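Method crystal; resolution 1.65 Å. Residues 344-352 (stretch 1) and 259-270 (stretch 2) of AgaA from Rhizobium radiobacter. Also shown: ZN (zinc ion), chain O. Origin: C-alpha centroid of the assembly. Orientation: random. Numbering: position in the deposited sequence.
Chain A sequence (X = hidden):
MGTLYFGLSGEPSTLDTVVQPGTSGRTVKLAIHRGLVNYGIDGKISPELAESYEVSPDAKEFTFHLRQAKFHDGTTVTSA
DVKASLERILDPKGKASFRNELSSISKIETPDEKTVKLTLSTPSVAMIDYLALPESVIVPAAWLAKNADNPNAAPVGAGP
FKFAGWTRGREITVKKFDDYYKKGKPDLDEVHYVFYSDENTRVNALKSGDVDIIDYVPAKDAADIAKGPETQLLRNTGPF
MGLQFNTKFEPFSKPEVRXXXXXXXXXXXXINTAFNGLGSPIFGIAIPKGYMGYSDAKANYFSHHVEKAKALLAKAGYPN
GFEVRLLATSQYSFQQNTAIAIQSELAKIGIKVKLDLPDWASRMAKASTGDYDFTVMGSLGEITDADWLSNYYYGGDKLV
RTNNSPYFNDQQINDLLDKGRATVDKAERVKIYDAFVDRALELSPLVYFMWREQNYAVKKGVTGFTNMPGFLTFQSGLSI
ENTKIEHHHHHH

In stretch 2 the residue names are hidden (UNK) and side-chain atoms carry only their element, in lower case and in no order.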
# COMPACT_ATOMS: atom_id res chain seq x y z
N SER A 344 10.26 23.55 7.38
CA SER A 344 10.74 24.89 7.00
C SER A 344 9.67 25.71 6.28
O SER A 344 9.54 26.90 6.55
CB SER A 344 12.04 24.82 6.21
OG SER A 344 11.91 23.96 5.09
N GLU A 345 8.85 25.05 5.44
CA GLU A 345 7.75 25.74 4.74
C GLU A 345 6.69 26.26 5.70
O GLU A 345 6.23 27.39 5.55
CB GLU A 345 7.10 24.82 3.69
CG GLU A 345 7.97 24.51 2.48
CD GLU A 345 8.31 25.73 1.65
OE1 GLU A 345 9.43 26.26 1.80
OE2 GLU A 345 7.43 26.18 0.89
N LEU A 346 6.30 25.45 6.70
CA LEU A 346 5.25 25.83 7.63
C LEU A 346 5.68 26.85 8.67
O LEU A 346 4.84 27.62 9.15
CB LEU A 346 4.60 24.61 8.29
CG LEU A 346 3.86 23.65 7.34
CD1 LEU A 346 3.13 22.58 8.13
CD2 LEU A 346 2.88 24.40 6.39
N ALA A 347 7.00 26.92 8.97
CA ALA A 347 7.54 27.96 9.88
C ALA A 347 7.20 29.37 9.36
O ALA A 347 7.01 30.29 10.16
CB ALA A 347 9.05 27.82 10.02
N LYS A 348 7.11 29.52 8.02
CA LYS A 348 6.84 30.79 7.34
C LYS A 348 5.45 31.32 7.62
O LYS A 348 5.21 32.52 7.45
CB LYS A 348 7.09 30.67 5.82
CG LYS A 348 8.55 30.37 5.48
CD LYS A 348 8.77 30.24 3.99
CE LYS A 348 10.19 29.82 3.69
NZ LYS A 348 10.33 29.29 2.31
N ILE A 349 4.53 30.44 8.06
CA ILE A 349 3.15 30.81 8.38
C ILE A 349 2.86 30.69 9.89
O ILE A 349 1.70 30.80 10.32
CB ILE A 349 2.09 30.10 7.48
CG1 ILE A 349 2.01 28.57 7.76
CG2 ILE A 349 2.34 30.41 5.99
CD1 ILE A 349 0.75 27.93 7.26
N GLY A 350 3.92 30.52 10.69
CA GLY A 350 3.83 30.47 12.14
C GLY A 350 3.46 29.13 12.74
O GLY A 350 3.10 29.06 13.92
N ILE A 351 3.57 28.06 11.95
CA ILE A 351 3.33 26.71 12.46
C ILE A 351 4.71 26.16 12.80
O ILE A 351 5.54 25.99 11.91
CB ILE A 351 2.56 25.80 11.45
CG1 ILE A 351 1.11 26.31 11.22
CG2 ILE A 351 2.56 24.34 11.92
CD1 ILE A 351 0.33 25.59 10.13
N LYS A 352 4.97 25.97 14.10
CA LYS A 352 6.26 25.48 14.60
C LYS A 352 6.21 23.96 14.68
O LYS A 352 5.58 23.41 15.58
CB LYS A 352 6.60 26.12 15.95
CG LYS A 352 6.83 27.63 15.83
CD LYS A 352 6.50 28.41 17.11
CE LYS A 352 5.02 28.70 17.29
NZ LYS A 352 4.54 29.83 16.44
N UNK A 259 -6.26 23.28 4.44
CA UNK A 259 -6.07 24.04 3.20
C UNK A 259 -4.90 25.01 3.32
O UNK A 259 -4.13 25.13 2.37
o UNK A 259 -9.05 25.65 0.74
n UNK A 259 -10.32 23.86 0.71
c UNK A 259 -8.49 23.91 2.30
c UNK A 259 -7.35 24.81 2.78
c UNK A 259 -9.32 24.55 1.20
N UNK A 260 -4.74 25.71 4.50
CA UNK A 260 -3.60 26.62 4.69
C UNK A 260 -2.28 25.88 4.44
O UNK A 260 -1.42 26.39 3.73
c UNK A 260 -3.59 27.21 6.10
N UNK A 261 -2.15 24.65 4.96
CA UNK A 261 -0.97 23.80 4.75
C UNK A 261 -0.77 23.47 3.26
O UNK A 261 0.35 23.56 2.76
c UNK A 261 -1.03 22.57 5.66
c UNK A 261 0.04 21.55 5.26
c UNK A 261 -1.15 22.00 8.17
c UNK A 261 -0.83 23.03 7.13
N UNK A 262 -1.88 23.15 2.54
CA UNK A 262 -1.84 22.88 1.09
C UNK A 262 -1.34 24.13 0.31
O UNK A 262 -0.63 23.98 -0.68
c UNK A 262 -3.21 22.47 0.60
N UNK A 263 -1.69 25.35 0.78
CA UNK A 263 -1.26 26.60 0.11
C UNK A 263 0.17 27.01 0.50
O UNK A 263 0.83 27.75 -0.25
c UNK A 263 -4.68 28.15 -2.47
c UNK A 263 -4.73 27.44 0.21
c UNK A 263 -5.88 27.81 -1.87
c UNK A 263 -3.51 27.77 -0.37
c UNK A 263 -2.23 27.77 0.44
c UNK A 263 -5.92 27.46 -0.53
c UNK A 263 -3.50 28.13 -1.72
o UNK A 263 -7.03 27.82 -2.61
N UNK A 264 0.62 26.61 1.71
CA UNK A 264 1.92 27.03 2.24
C UNK A 264 3.11 26.22 1.80
O UNK A 264 4.25 26.70 1.88
c UNK A 264 1.87 27.06 3.77
N UNK A 265 2.90 24.95 1.43
CA UNK A 265 4.04 24.10 1.11
C UNK A 265 4.41 24.18 -0.36
O UNK A 265 3.64 23.75 -1.20
c UNK A 265 3.84 22.64 1.59
c UNK A 265 3.54 22.58 3.09
c UNK A 265 5.06 21.77 1.26
N UNK A 266 5.62 24.72 -0.66
CA UNK A 266 6.09 24.77 -2.02
C UNK A 266 6.43 23.34 -2.46
O UNK A 266 7.26 22.67 -1.84
o UNK A 266 6.95 26.85 -4.21
c UNK A 266 7.55 25.89 -3.65
o UNK A 266 8.29 25.09 -4.26
c UNK A 266 7.31 25.66 -2.19
N UNK A 267 5.79 22.89 -3.53
CA UNK A 267 5.97 21.51 -3.99
C UNK A 267 7.32 21.26 -4.64
O UNK A 267 7.85 20.14 -4.52
c UNK A 267 4.80 21.10 -4.87
n UNK A 267 1.13 21.15 -3.94
c UNK A 267 3.55 20.95 -4.01
c UNK A 267 0.53 22.02 -3.13
n UNK A 267 -0.59 21.69 -2.51
c UNK A 267 2.34 21.42 -4.72
n UNK A 267 1.07 23.21 -2.91
N UNK A 268 7.92 22.29 -5.27
CA UNK A 268 9.26 22.13 -5.84
C UNK A 268 10.30 21.95 -4.74
O UNK A 268 11.31 21.32 -4.99
o UNK A 268 8.73 23.38 -7.82
c UNK A 268 9.63 23.31 -6.73
N UNK A 269 10.07 22.52 -3.53
CA UNK A 269 11.02 22.36 -2.41
C UNK A 269 11.09 20.88 -2.04
O UNK A 269 12.18 20.37 -1.81
c UNK A 269 10.59 23.19 -1.21
N UNK A 270 9.94 20.18 -2.04
CA UNK A 270 9.94 18.74 -1.74
C UNK A 270 10.63 17.95 -2.87
O UNK A 270 11.53 17.16 -2.60
c UNK A 270 7.96 18.85 -0.13
c UNK A 270 8.55 16.65 -1.32
c UNK A 270 6.50 18.60 0.10
c UNK A 270 8.52 18.20 -1.43
ZN ZN O . 7.23 26.77 -6.09
O HOH W 1 5.46 28.61 3.31
O HOH W 2 9.08 26.61 -6.70

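Position 259 carries three carbons in a row, the third bearing one oxygen and one nitrogen. That is an amide, and the position makes no contact with stretch 1. It is Gln-259.

Position 260 has a single side-chain carbon, so it is Ala-260. Its CA-to-CB bond points toward stretch 1, and its backbone O lies 4.4 Å from Ile-349 CD1.

Position 261 has four carbons, forked at the first, with one arm two carbons long. This is Ile-261. Its CG1 packs 4.0 Å from Leu-346 CD2 and 4.1 Å from Ile-351 CD1.

Position 262 has one carbon, pointing away from stretch 1. It is Ala-262.

Position 263 shows one carbon and then a six-carbon ring bearing an oxygen. It is Tyr-263, out of reach of stretch 1.

Position 264 again has one carbon, pointing toward stretch 1. It is Ala-264. Its CB lies 3.8 Å from Ile-349 CD1 and 3.9 Å from Leu-346 CD2.

Position 265 has three carbons, the first carrying the other two. It is Val-265, the first residue after the helix to leave helical phi/psi. Its CG2 lies 3.8 Å from Leu-346 CD2.

Position 266 has two carbons, the second carrying two oxygens: a carboxylate, hence Asp-266. Its backbone N donates to Glu-345 OE2 at 2.8 Å. Its OD1 binds the zinc ion ZN at 1.9 Å. It also caps the next helix: OD2 accepts from the N of position 269 at 3.2 Å. The N of position 268 donates weakly to Asp-266 OD2 at 3.0 Å.

Position 267 has three carbons, a nitrogen, then a carbon with two more nitrogens. This guanidinium identifies Arg-267. Its CA-to-CB bond points away from stretch 1, and its NH1 and NH2 each donate to Ala-262 O at 2.9 Å.

Position 268 has one carbon and one oxygen. It is Ser-268, without contact to stretch 1.

Position 269 has one carbon, 4.5 Å from Glu-345 OE1. It is Ala-269.

Position 270 has four carbons, forked at the first, one arm two carbons long. It is Ile-270, which makes no contact with stretch 1.

Leu-346, Ile-349 and Ile-351 pack on Ile-261, Ala-264 and Val-265. Glu-345 reaches the break between the two helices, where Asp-266 N is free to donate to it. Lys-348 NZ forms a salt bridge with Glu-345 OE1 at 3.2 Å. Water 1 adds a bridge, donating to Ala-264 O and Glu-345 O, both at 2.7 Å.

Stretch 2, residues 259-270: QAIAYAVDRSAI
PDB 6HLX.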